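Local coordinates for protein fuculose-1-phosphate aldolase (Thermus thermophilus, PDB 2FK5) that is a class II aldolase of the aldolase and adducin family and assembles from several copies of one chain, at residues G35-T40 / V73-Y78; R84-A89 / G152-G157; R92-L97 / E178-L183; H113-V118 / M173-E178. One frame throughout, in Å; residues are numbered along the deposited sequence.

Interaction 1: G35-T40 / V73-Y78; sequences GGFLIT and VHREVY
Phe37 reaches from strand 36-40 to helix 71-80 and lies among three of its residues. Its CG sits between the backbone N and the carbonyl carbon (chi1 67°), and the ring beyond it extends to the helix backbone, where CE2 comes 3.5 Å from Arg75 CA. Arg75 adds its CB to the same ring atom, while its guanidinium end leads away from the strand. The Phe37 side chain crosses that of His74 at about a right angle, CE1 meeting His74 CB at 4.0 Å. Tyr78 closes against the root of the phenylalanine: Phe37 CB touches Tyr78 CE1 at 3.4 Å, and the two rings, tilted by 37°, have centroids 5.3 Å apart. The strand belongs to the mixed sheet of this AraD-like fold, and the helix packs on one face of it, oblique and roughly antiparallel to the strand. Two residues on, Ile39 points to the same side. Its CD1 forms a CH-pi contact over the face of the His74 imidazole, 3.5 Å from the ring centroid and only 5° off the normal. Two hydrogen bonds hold the imidazole, NE2 with Asn28 OD1 and ND1 with Ser30 OG, which is also hydrogen-bonded to Tyr78 OH.

Interaction 2: R84-A89 / G152-G157; sequences RALVHA and GAFAVG
Strands 85-89 and 152-157 pair antiparallel in regular register from Ala89-Ala153 to Ala85-Gly157, where a classic beta bulge ends the ladder: Gly157 O accepts Arg84 N at 2.8 Å and, weakly, Ala85 N. Between them, Val87 and Ala155 exchange two backbone bonds. On the face carrying Leu86, His88, Phe154 and Val156, the non-hydrogen-bonded pair His88-Phe154 forms an offset stack, with centroids 4.0 Å apart and planes 8° from parallel. The overlap lies toward the rims, Phe154 CZ standing 3.3 Å from His88 CD2. This same CD2 has Ala153 O at the edge of the imidazole, 3.0 Å away. His88 CG, set anti to the backbone N (chi1 179°), comes 3.5 Å from Phe154 CE2 in the stack. Leu86 splits its branches: CD2 approaches Phe154 CD2 at 4.0 Å, and CD1 reaches Val156 CG1 at 3.8 Å. Ala85, Val87, Ala89, Ala153 and Ala155 make the other face, with small side chains. The pair lies at the middle of the mixed sheet, between strands 28-32 and 145-148. Helices 71-80 and 130-142 cover the Leu86-Phe154 face, and helix 162-191 packs on the alanine-rich one.

Interaction 3: R92-L97 / E178-L183; sequences RVAVAL and ESAQIL
Val93, in the first turn of helix 92-98, brings both methyl groups against helix 162-191. CG1 is anti to the backbone N (chi1 179°) and rests on the backbone of Ala180, 3.6 Å from Ala180 O. CG2 touches the aliphatic part of Gln181, meeting Gln181 CG at 3.7 Å, and the two side chains cross at about a right angle. The extended glutamine carries its polar end past the valine: Gln181 OE1 bonds to Arg92 of the third subunit, while NE2 makes a weak bond to Glu177. Next comes Ala94, where the helices are closest. Its CA is 5.0 Å from Ala180 CA, and Ala180 CB packs 3.6 Å from Ala94 CA and 3.7 Å from Ala94 CB. Two small residues at the crossing let the segment axes approach to 8.0 Å at an angle of 62°. One turn later, Leu97 points across again. Its CD1 bridges two residues of the partner helix, lying 3.7 Å from Ala180 O and 4.1 Å from Leu183 CB. Ala180 is thus touched by Val93, Ala94 and Leu97 in turn, all by van der Waals contact. A second subunit also packs on helix 92-98, its Tyr185 on Val93 and Ala96 and its Ile182 on Val95. Helix 92-98 follows strand 85-89 and crosses the long helix 162-191, with strand 103-104 beside Ala180 and Leu183.

Interaction 4: H113-V118 / M173-E178; sequences HYLKEV and MTTLEE
Leu115 and Leu176 carry the apolar part of this contact, in which the end of helix 109-114 and the turn after it lie against helix 162-191. Leu115 CG is anti to the carbonyl carbon (chi1 -58°), and from it CD1 reaches the helix backbone, 3.5 Å from Leu176 CA and 3.9 Å from Leu176 CB. The same methyl meets Thr175 CG2 at 3.8 Å, and the two side chains slide past each other in opposite directions. Val118 adds a looser touch, its CG2 lying 4.2 Å from Leu176 CD1; here the side chains cross at a slant. Leu176 is therefore approached at its backbone and CB by Leu115 and at a terminal methyl by Val118. The polar atoms make no hydrogen bond across the contact. Thr175 turns its methyl to Leu115, while its hydroxyl bonds to Gly171 O one turn back in its own helix. Tyr114 only flanks that hydroxyl, with CD2 4.4 Å from Thr175 OG1. In the backbone, Lys116 leaves the helical conformation with positive phi (71°), and two residues later the chain enters strand 118-121. That strand lies between 145-148 and 103-104 in the sheet, and Val118 pairs through its backbone with Leu104. Helix 162-191 runs across the sheet face, where Leu176 also packs on Ala153 of strand 152-157.

The centre of interaction 2 lies about 3 Å from the chain's centre, and it touches all the others. On one sheet face it meets interaction 1, where His74 ND1 is 3.5 Å from Leu86 CD2; on the other it meets interaction 4, with Met173 CE 3.4 Å from Ala153 O. Interactions 3 and 4 use successive parts of helix 162-191, share Glu178 and have centres about 10 Å apart. Glu177 joins them, its OE1 2.9 Å from Val93 N and its OE2 2.9 Å from Ala94 N, probable hydrogen bonds at the start of helix 92-98. Interaction 1 lies across the chain's centre from interaction 3, about 27 Å between centres. Interactions 3 and 4 both touch the third subunit.

Interaction 1: G35-T40 / V73-Y78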
loop_
_atom_site.group_PDB
_atom_site.type_symbol
_atom_site.label_atom_id
_atom_site.label_comp_id
_atom_site.label_asym_id
_atom_site.label_seq_id
_atom_site.Cartn_x
_atom_site.Cartn_y
_atom_site.Cartn_z
ATOM N N GLY A 35 -19.312 -17.704 22.726
ATOM C CA GLY A 35 -19.055 -17.261 24.089
ATOM C C GLY A 35 -19.455 -15.837 24.431
ATOM O O GLY A 35 -19.661 -15.506 25.599
ATOM N N GLY A 36 -19.565 -14.986 23.416
ATOM C CA GLY A 36 -19.928 -13.597 23.637
ATOM C C GLY A 36 -19.513 -12.856 22.377
ATOM O O GLY A 36 -20.253 -12.866 21.396
ATOM N N PHE A 37 -18.338 -12.227 22.403
ATOM C CA PHE A 37 -17.821 -11.528 21.225
ATOM C C PHE A 37 -16.296 -11.357 21.248
ATOM O O PHE A 37 -15.669 -11.299 22.310
ATOM C CB PHE A 37 -18.532 -10.165 21.026
ATOM C CG PHE A 37 -18.251 -9.155 22.095
ATOM C CD1 PHE A 37 -17.190 -8.265 21.972
ATOM C CD2 PHE A 37 -19.071 -9.069 23.222
ATOM C CE1 PHE A 37 -16.944 -7.303 22.943
ATOM C CE2 PHE A 37 -18.832 -8.107 24.203
ATOM C CZ PHE A 37 -17.772 -7.222 24.066
ATOM N N LEU A 38 -15.714 -11.298 20.054
ATOM C CA LEU A 38 -14.280 -11.144 19.861
ATOM C C LEU A 38 -14.070 -9.696 19.434
ATOM O O LEU A 38 -14.665 -9.258 18.468
ATOM C CB LEU A 38 -13.821 -12.094 18.747
ATOM C CG LEU A 38 -12.321 -12.209 18.459
ATOM C CD1 LEU A 38 -11.611 -12.725 19.692
ATOM C CD2 LEU A 38 -12.084 -13.152 17.268
ATOM N N ILE A 39 -13.220 -8.969 20.142
ATOM C CA ILE A 39 -13.001 -7.567 19.831
ATOM C C ILE A 39 -11.529 -7.192 19.902
ATOM O O ILE A 39 -10.731 -7.870 20.552
ATOM C CB ILE A 39 -13.818 -6.686 20.819
ATOM C CG1 ILE A 39 -13.774 -5.211 20.418
ATOM C CG2 ILE A 39 -13.273 -6.855 22.230
ATOM C CD1 ILE A 39 -14.776 -4.365 21.205
ATOM N N THR A 40 -11.177 -6.105 19.215
ATOM C CA THR A 40 -9.820 -5.591 19.206
ATOM C C THR A 40 -9.456 -5.044 20.585
ATOM O O THR A 40 -10.303 -4.479 21.288
ATOM C CB THR A 40 -9.665 -4.446 18.174
ATOM O OG1 THR A 40 -10.692 -3.470 18.392
ATOM C CG2 THR A 40 -9.775 -4.988 16.749
ATOM N N VAL A 73 -20.058 -0.837 24.987
ATOM C CA VAL A 73 -21.016 -0.531 23.943
ATOM C C VAL A 73 -21.251 -1.740 23.054
ATOM O O VAL A 73 -22.387 -2.064 22.729
ATOM C CB VAL A 73 -20.527 0.635 23.065
ATOM C CG1 VAL A 73 -21.578 0.958 22.013
ATOM C CG2 VAL A 73 -20.217 1.852 23.940
ATOM N N HIS A 74 -20.171 -2.404 22.648
ATOM C CA HIS A 74 -20.306 -3.581 21.804
ATOM C C HIS A 74 -21.141 -4.627 22.543
ATOM O O HIS A 74 -22.067 -5.209 21.983
ATOM C CB HIS A 74 -18.931 -4.164 21.486
ATOM C CG HIS A 74 -18.135 -3.345 20.515
ATOM N ND1 HIS A 74 -17.780 -3.813 19.269
ATOM C CD2 HIS A 74 -17.607 -2.102 20.616
ATOM C CE1 HIS A 74 -17.067 -2.894 18.643
ATOM N NE2 HIS A 74 -16.948 -1.844 19.439
ATOM N N ARG A 75 -20.799 -4.854 23.801
ATOM C CA ARG A 75 -21.519 -5.843 24.597
ATOM C C ARG A 75 -23.020 -5.561 24.648
ATOM O O ARG A 75 -23.842 -6.461 24.452
ATOM C CB ARG A 75 -20.959 -5.887 26.020
ATOM C CG ARG A 75 -21.619 -6.964 26.884
ATOM C CD ARG A 75 -21.027 -6.988 28.269
ATOM N NE ARG A 75 -21.303 -5.750 28.986
ATOM C CZ ARG A 75 -20.942 -5.526 30.243
ATOM N NH1 ARG A 75 -20.289 -6.464 30.918
ATOM N NH2 ARG A 75 -21.231 -4.367 30.824
ATOM N N GLU A 76 -23.378 -4.305 24.894
ATOM C CA GLU A 76 -24.785 -3.932 24.982
ATOM C C GLU A 76 -25.484 -4.136 23.646
ATOM O O GLU A 76 -26.631 -4.569 23.601
ATOM C CB GLU A 76 -24.912 -2.475 25.442
ATOM C CG GLU A 76 -26.255 -2.136 26.075
ATOM C CD GLU A 76 -26.560 -2.996 27.294
ATOM O OE1 GLU A 76 -25.636 -3.228 28.102
ATOM O OE2 GLU A 76 -27.720 -3.432 27.445
ATOM N N VAL A 77 -24.798 -3.827 22.548
ATOM C CA VAL A 77 -25.387 -4.020 21.226
ATOM C C VAL A 77 -25.683 -5.499 20.996
ATOM O O VAL A 77 -26.727 -5.860 20.463
ATOM C CB VAL A 77 -24.433 -3.538 20.090
ATOM C CG1 VAL A 77 -24.999 -3.928 18.740
ATOM C CG2 VAL A 77 -24.245 -2.034 20.163
ATOM N N TYR A 78 -24.756 -6.363 21.388
ATOM C CA TYR A 78 -24.969 -7.789 21.194
ATOM C C TYR A 78 -26.065 -8.305 22.126
ATOM O O TYR A 78 -26.822 -9.199 21.759
ATOM C CB TYR A 78 -23.671 -8.553 21.422
ATOM C CG TYR A 78 -22.672 -8.340 20.308
ATOM C CD1 TYR A 78 -21.362 -7.968 20.587
ATOM C CD2 TYR A 78 -23.044 -8.511 18.975
ATOM C CE1 TYR A 78 -20.433 -7.768 19.555
ATOM C CE2 TYR A 78 -22.126 -8.313 17.935
ATOM C CZ TYR A 78 -20.825 -7.941 18.240
ATOM O OH TYR A 78 -19.914 -7.726 17.227
#

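Interaction 2: R84-A89 / G152-G157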
loop_
_atom_site.group_PDB
_atom_site.type_symbol
_atom_site.label_atom_id
_atom_site.label_comp_id
_atom_site.label_asym_id
_atom_site.label_seq_id
_atom_site.Cartn_x
_atom_site.Cartn_y
_atom_site.Cartn_z
ATOM N N ARG A 84 -24.341 -9.428 14.442
ATOM C CA ARG A 84 -23.357 -10.505 14.346
ATOM C C ARG A 84 -21.943 -9.925 14.269
ATOM O O ARG A 84 -20.952 -10.638 14.414
ATOM C CB ARG A 84 -23.638 -11.380 13.123
ATOM C CG ARG A 84 -24.892 -12.234 13.263
ATOM C CD ARG A 84 -24.797 -13.124 14.497
ATOM N NE ARG A 84 -25.832 -14.150 14.511
ATOM C CZ ARG A 84 -25.937 -15.089 15.445
ATOM N NH1 ARG A 84 -25.069 -15.131 16.448
ATOM N NH2 ARG A 84 -26.907 -15.991 15.370
ATOM N N ALA A 85 -21.856 -8.619 14.042
ATOM C CA ALA A 85 -20.569 -7.939 13.984
ATOM C C ALA A 85 -20.802 -6.445 14.160
ATOM O O ALA A 85 -21.872 -5.941 13.837
ATOM C CB ALA A 85 -19.878 -8.214 12.642
ATOM N N LEU A 86 -19.804 -5.747 14.688
ATOM C CA LEU A 86 -19.923 -4.307 14.896
ATOM C C LEU A 86 -18.627 -3.586 14.551
ATOM O O LEU A 86 -17.542 -4.036 14.916
ATOM C CB LEU A 86 -20.281 -4.013 16.355
ATOM C CG LEU A 86 -20.623 -2.559 16.717
ATOM C CD1 LEU A 86 -21.893 -2.138 15.978
ATOM C CD2 LEU A 86 -20.826 -2.436 18.219
ATOM N N VAL A 87 -18.741 -2.469 13.840
ATOM C CA VAL A 87 -17.567 -1.675 13.497
ATOM C C VAL A 87 -17.785 -0.262 14.000
ATOM O O VAL A 87 -18.810 0.351 13.705
ATOM C CB VAL A 87 -17.322 -1.588 11.960
ATOM C CG1 VAL A 87 -16.275 -0.512 11.663
ATOM C CG2 VAL A 87 -16.851 -2.925 11.419
ATOM N N HIS A 88 -16.835 0.235 14.784
ATOM C CA HIS A 88 -16.897 1.596 15.284
ATOM C C HIS A 88 -15.720 2.304 14.610
ATOM O O HIS A 88 -14.571 1.882 14.741
ATOM C CB HIS A 88 -16.733 1.647 16.807
ATOM C CG HIS A 88 -16.771 3.038 17.364
ATOM N ND1 HIS A 88 -15.925 3.462 18.365
ATOM C CD2 HIS A 88 -17.535 4.108 17.041
ATOM C CE1 HIS A 88 -16.162 4.734 18.630
ATOM N NE2 HIS A 88 -17.133 5.150 17.841
ATOM N N ALA A 89 -16.013 3.364 13.869
ATOM C CA ALA A 89 -14.969 4.098 13.174
ATOM C C ALA A 89 -15.207 5.589 13.321
ATOM O O ALA A 89 -16.163 6.017 13.974
ATOM C CB ALA A 89 -14.949 3.704 11.706
ATOM N N GLY A 152 -18.088 9.399 16.535
ATOM C CA GLY A 152 -17.868 8.557 15.378
ATOM C C GLY A 152 -19.162 7.891 14.981
ATOM O O GLY A 152 -20.228 8.477 15.137
ATOM N N ALA A 153 -19.072 6.664 14.483
ATOM C CA ALA A 153 -20.251 5.942 14.047
ATOM C C ALA A 153 -20.110 4.449 14.310
ATOM O O ALA A 153 -19.000 3.939 14.475
ATOM C CB ALA A 153 -20.470 6.177 12.554
ATOM N N PHE A 154 -21.250 3.762 14.324
ATOM C CA PHE A 154 -21.309 2.319 14.527
ATOM C C PHE A 154 -22.118 1.740 13.374
ATOM O O PHE A 154 -23.115 2.329 12.964
ATOM C CB PHE A 154 -22.015 1.977 15.849
ATOM C CG PHE A 154 -21.248 2.383 17.075
ATOM C CD1 PHE A 154 -21.303 3.688 17.545
ATOM C CD2 PHE A 154 -20.438 1.468 17.735
ATOM C CE1 PHE A 154 -20.561 4.072 18.656
ATOM C CE2 PHE A 154 -19.695 1.847 18.845
ATOM C CZ PHE A 154 -19.757 3.149 19.303
ATOM N N ALA A 155 -21.685 0.598 12.845
ATOM C CA ALA A 155 -22.407 -0.067 11.762
ATOM C C ALA A 155 -22.469 -1.538 12.128
ATOM O O ALA A 155 -21.489 -2.092 12.619
ATOM C CB ALA A 155 -21.679 0.107 10.434
ATOM N N VAL A 156 -23.611 -2.169 11.879
ATOM C CA VAL A 156 -23.785 -3.571 12.232
ATOM C C VAL A 156 -23.807 -4.510 11.042
ATOM O O VAL A 156 -24.259 -4.148 9.957
ATOM C CB VAL A 156 -25.109 -3.787 13.013
ATOM C CG1 VAL A 156 -25.209 -2.805 14.145
ATOM C CG2 VAL A 156 -26.297 -3.631 12.080
ATOM N N GLY A 157 -23.316 -5.727 11.270
ATOM C CA GLY A 157 -23.320 -6.761 10.249
ATOM C C GLY A 157 -24.271 -7.833 10.756
ATOM O O GLY A 157 -24.275 -8.111 11.955
#

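Interaction 3: R92-L97 / E178-L183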
loop_
_atom_site.group_PDB
_atom_site.type_symbol
_atom_site.label_atom_id
_atom_site.label_comp_id
_atom_site.label_asym_id
_atom_site.label_seq_id
_atom_site.Cartn_x
_atom_site.Cartn_y
_atom_site.Cartn_z
ATOM N N ARG A 92 -14.584 11.083 9.095
ATOM C CA ARG A 92 -14.447 12.524 9.308
ATOM C C ARG A 92 -15.564 13.417 8.796
ATOM O O ARG A 92 -16.058 14.273 9.538
ATOM C CB ARG A 92 -13.105 13.003 8.743
ATOM C CG ARG A 92 -11.940 12.186 9.265
ATOM N NE ARG A 92 -9.588 11.592 8.968
ATOM C CZ ARG A 92 -8.304 11.709 8.647
ATOM N NH1 ARG A 92 -7.873 12.776 7.992
ATOM N NH2 ARG A 92 -7.449 10.752 8.979
ATOM N N VAL A 93 -15.968 13.248 7.541
ATOM C CA VAL A 93 -17.034 14.101 7.038
ATOM C C VAL A 93 -18.362 13.800 7.742
ATOM O O VAL A 93 -19.098 14.716 8.075
ATOM C CB VAL A 93 -17.224 13.972 5.517
ATOM C CG1 VAL A 93 -18.376 14.874 5.075
ATOM C CG2 VAL A 93 -15.935 14.392 4.788
ATOM N N ALA A 94 -18.661 12.524 7.965
ATOM C CA ALA A 94 -19.902 12.155 8.651
ATOM C C ALA A 94 -19.922 12.755 10.056
ATOM O O ALA A 94 -20.960 13.226 10.524
ATOM C CB ALA A 94 -20.040 10.619 8.723
ATOM N N VAL A 95 -18.775 12.747 10.731
ATOM C CA VAL A 95 -18.709 13.303 12.075
ATOM C C VAL A 95 -18.908 14.807 12.041
ATOM O O VAL A 95 -19.583 15.362 12.904
ATOM C CB VAL A 95 -17.378 12.960 12.779
ATOM C CG1 VAL A 95 -17.223 13.790 14.045
ATOM C CG2 VAL A 95 -17.355 11.463 13.143
ATOM N N ALA A 96 -18.343 15.470 11.034
ATOM C CA ALA A 96 -18.515 16.913 10.915
ATOM C C ALA A 96 -19.995 17.201 10.695
ATOM O O ALA A 96 -20.557 18.117 11.299
ATOM C CB ALA A 96 -17.691 17.457 9.748
ATOM N N LEU A 97 -20.640 16.416 9.839
ATOM C CA LEU A 97 -22.064 16.632 9.584
ATOM C C LEU A 97 -22.925 16.288 10.800
ATOM O O LEU A 97 -24.023 16.821 10.961
ATOM C CB LEU A 97 -22.541 15.800 8.389
ATOM C CG LEU A 97 -21.796 15.958 7.062
ATOM C CD1 LEU A 97 -22.709 15.527 5.922
ATOM C CD2 LEU A 97 -21.345 17.389 6.874
ATOM N N GLU A 178 -18.858 7.667 2.481
ATOM C CA GLU A 178 -19.018 8.052 1.076
ATOM C C GLU A 178 -20.314 8.867 0.909
ATOM O O GLU A 178 -20.334 9.874 0.205
ATOM C CB GLU A 178 -19.060 6.808 0.181
ATOM C CG GLU A 178 -17.827 5.930 0.337
ATOM C CD GLU A 178 -17.895 4.657 -0.482
ATOM O OE1 GLU A 178 -18.997 4.080 -0.601
ATOM O OE2 GLU A 178 -16.840 4.225 -0.991
ATOM N N SER A 179 -21.387 8.435 1.566
ATOM C CA SER A 179 -22.652 9.157 1.501
ATOM C C SER A 179 -22.518 10.544 2.141
ATOM O O SER A 179 -23.083 11.517 1.642
ATOM C CB SER A 179 -23.769 8.355 2.190
ATOM O OG SER A 179 -24.199 7.263 1.372
ATOM N N ALA A 180 -21.772 10.633 3.240
ATOM C CA ALA A 180 -21.557 11.917 3.924
ATOM C C ALA A 180 -20.759 12.869 3.026
ATOM O O ALA A 180 -21.078 14.056 2.919
ATOM C CB ALA A 180 -20.814 11.690 5.235
ATOM N N GLN A 181 -19.716 12.347 2.389
ATOM C CA GLN A 181 -18.906 13.158 1.481
ATOM C C GLN A 181 -19.758 13.631 0.307
ATOM O O GLN A 181 -19.688 14.787 -0.080
ATOM C CB GLN A 181 -17.700 12.354 0.977
ATOM C CG GLN A 181 -16.749 11.976 2.121
ATOM C CD GLN A 181 -15.483 11.293 1.650
ATOM O OE1 GLN A 181 -15.424 10.776 0.543
ATOM N NE2 GLN A 181 -14.464 11.278 2.504
ATOM N N ILE A 182 -20.560 12.737 -0.263
ATOM C CA ILE A 182 -21.426 13.131 -1.375
ATOM C C ILE A 182 -22.369 14.254 -0.931
ATOM O O ILE A 182 -22.596 15.221 -1.674
ATOM C CB ILE A 182 -22.225 11.917 -1.909
ATOM C CG1 ILE A 182 -21.274 10.982 -2.663
ATOM C CG2 ILE A 182 -23.357 12.378 -2.837
ATOM C CD1 ILE A 182 -21.936 9.686 -3.138
ATOM N N LEU A 183 -22.911 14.136 0.279
ATOM C CA LEU A 183 -23.794 15.176 0.818
ATOM C C LEU A 183 -23.052 16.509 0.906
ATOM O O LEU A 183 -23.569 17.561 0.511
ATOM C CB LEU A 183 -24.289 14.787 2.218
ATOM C CG LEU A 183 -25.482 13.834 2.299
ATOM C CD1 LEU A 183 -25.684 13.353 3.734
ATOM C CD2 LEU A 183 -26.728 14.566 1.808
#

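Interaction 4: H113-V118 / M173-E178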
loop_
_atom_site.group_PDB
_atom_site.type_symbol
_atom_site.label_atom_id
_atom_site.label_comp_id
_atom_site.label_asym_id
_atom_site.label_seq_id
_atom_site.Cartn_x
_atom_site.Cartn_y
_atom_site.Cartn_z
ATOM N N HIS A 113 -30.016 2.566 -0.106
ATOM C CA HIS A 113 -30.324 1.147 -0.027
ATOM C C HIS A 113 -29.789 0.442 1.215
ATOM O O HIS A 113 -30.532 -0.273 1.889
ATOM C CB HIS A 113 -29.815 0.426 -1.276
ATOM C CG HIS A 113 -30.067 -1.049 -1.259
ATOM N ND1 HIS A 113 -29.149 -1.956 -0.771
ATOM C CD2 HIS A 113 -31.151 -1.771 -1.626
ATOM C CE1 HIS A 113 -29.659 -3.173 -0.839
ATOM N NE2 HIS A 113 -30.873 -3.089 -1.354
ATOM N N TYR A 114 -28.511 0.647 1.522
ATOM C CA TYR A 114 -27.885 -0.005 2.670
ATOM C C TYR A 114 -28.096 0.667 4.020
ATOM O O TYR A 114 -28.205 -0.009 5.041
ATOM C CB TYR A 114 -26.379 -0.149 2.442
ATOM C CG TYR A 114 -25.995 -1.185 1.415
ATOM C CD1 TYR A 114 -26.404 -2.514 1.545
ATOM C CD2 TYR A 114 -25.207 -0.845 0.317
ATOM C CE1 TYR A 114 -26.036 -3.477 0.605
ATOM C CE2 TYR A 114 -24.832 -1.799 -0.626
ATOM C CZ TYR A 114 -25.249 -3.110 -0.478
ATOM O OH TYR A 114 -24.884 -4.050 -1.414
ATOM N N LEU A 115 -28.144 1.992 4.031
ATOM C CA LEU A 115 -28.293 2.724 5.283
ATOM C C LEU A 115 -29.693 3.237 5.535
ATOM O O LEU A 115 -30.166 3.213 6.677
ATOM C CB LEU A 115 -27.316 3.899 5.314
ATOM C CG LEU A 115 -25.850 3.489 5.152
ATOM C CD1 LEU A 115 -24.971 4.706 4.972
ATOM C CD2 LEU A 115 -25.423 2.697 6.374
ATOM N N LYS A 116 -30.343 3.702 4.470
ATOM C CA LYS A 116 -31.693 4.251 4.555
ATOM C C LYS A 116 -31.644 5.601 5.270
ATOM O O LYS A 116 -31.761 6.656 4.648
ATOM C CB LYS A 116 -32.611 3.277 5.306
ATOM C CG LYS A 116 -32.818 1.958 4.573
ATOM C CD LYS A 116 -33.646 0.977 5.386
ATOM C CE LYS A 116 -33.779 -0.353 4.659
ATOM N NZ LYS A 116 -34.560 -1.364 5.423
ATOM N N GLU A 117 -31.468 5.558 6.583
ATOM C CA GLU A 117 -31.387 6.770 7.375
ATOM C C GLU A 117 -30.443 6.484 8.539
ATOM O O GLU A 117 -30.520 5.431 9.160
ATOM C CB GLU A 117 -32.773 7.143 7.892
ATOM C CG GLU A 117 -32.835 8.485 8.584
ATOM C CD GLU A 117 -34.231 8.799 9.095
ATOM O OE1 GLU A 117 -34.612 8.265 10.160
ATOM O OE2 GLU A 117 -34.942 9.574 8.420
ATOM N N VAL A 118 -29.539 7.412 8.824
ATOM C CA VAL A 118 -28.598 7.221 9.922
ATOM C C VAL A 118 -28.885 8.209 11.039
ATOM O O VAL A 118 -28.602 9.404 10.915
ATOM C CB VAL A 118 -27.134 7.421 9.458
ATOM C CG1 VAL A 118 -26.163 7.175 10.638
ATOM C CG2 VAL A 118 -26.830 6.484 8.308
ATOM N N MET A 173 -19.900 0.923 6.880
ATOM C CA MET A 173 -19.150 2.058 7.406
ATOM C C MET A 173 -18.574 2.880 6.252
ATOM O O MET A 173 -18.635 4.112 6.278
ATOM C CB MET A 173 -18.034 1.580 8.332
ATOM C CG MET A 173 -17.260 2.708 9.025
ATOM S SD MET A 173 -18.310 3.777 10.057
ATOM C CE MET A 173 -18.724 2.648 11.390
ATOM N N THR A 174 -18.031 2.209 5.236
ATOM C CA THR A 174 -17.465 2.933 4.098
ATOM C C THR A 174 -18.571 3.612 3.312
ATOM O O THR A 174 -18.386 4.723 2.814
ATOM C CB THR A 174 -16.629 2.018 3.146
ATOM O OG1 THR A 174 -17.448 0.980 2.605
ATOM C CG2 THR A 174 -15.472 1.393 3.899
ATOM N N THR A 175 -19.723 2.951 3.209
ATOM C CA THR A 175 -20.871 3.519 2.504
ATOM C C THR A 175 -21.324 4.789 3.229
ATOM O O THR A 175 -21.699 5.777 2.591
ATOM C CB THR A 175 -22.042 2.518 2.453
ATOM O OG1 THR A 175 -21.693 1.430 1.591
ATOM C CG2 THR A 175 -23.308 3.187 1.936
ATOM N N LEU A 176 -21.287 4.755 4.562
ATOM C CA LEU A 176 -21.667 5.913 5.363
ATOM C C LEU A 176 -20.778 7.130 5.097
ATOM O O LEU A 176 -21.287 8.229 4.886
ATOM C CB LEU A 176 -21.623 5.584 6.859
ATOM C CG LEU A 176 -21.746 6.789 7.808
ATOM C CD1 LEU A 176 -22.919 7.669 7.410
ATOM C CD2 LEU A 176 -21.917 6.297 9.232
ATOM N N GLU A 177 -19.456 6.959 5.109
ATOM C CA GLU A 177 -18.591 8.119 4.870
ATOM C C GLU A 177 -18.700 8.595 3.425
ATOM O O GLU A 177 -18.659 9.792 3.168
ATOM C CB GLU A 177 -17.130 7.819 5.237
ATOM C CG GLU A 177 -16.134 8.964 4.909
ATOM C CD GLU A 177 -16.301 10.238 5.767
ATOM O OE1 GLU A 177 -15.428 11.129 5.684
ATOM O OE2 GLU A 177 -17.290 10.367 6.515
ATOM N N GLU A 178 -18.858 7.667 2.481
ATOM C CA GLU A 178 -19.018 8.052 1.076
ATOM C C GLU A 178 -20.314 8.867 0.909
ATOM O O GLU A 178 -20.334 9.874 0.205
ATOM C CB GLU A 178 -19.060 6.808 0.181
ATOM C CG GLU A 178 -17.827 5.930 0.337
ATOM C CD GLU A 178 -17.895 4.657 -0.482
ATOM O OE1 GLU A 178 -18.997 4.080 -0.601
ATOM O OE2 GLU A 178 -16.840 4.225 -0.991
#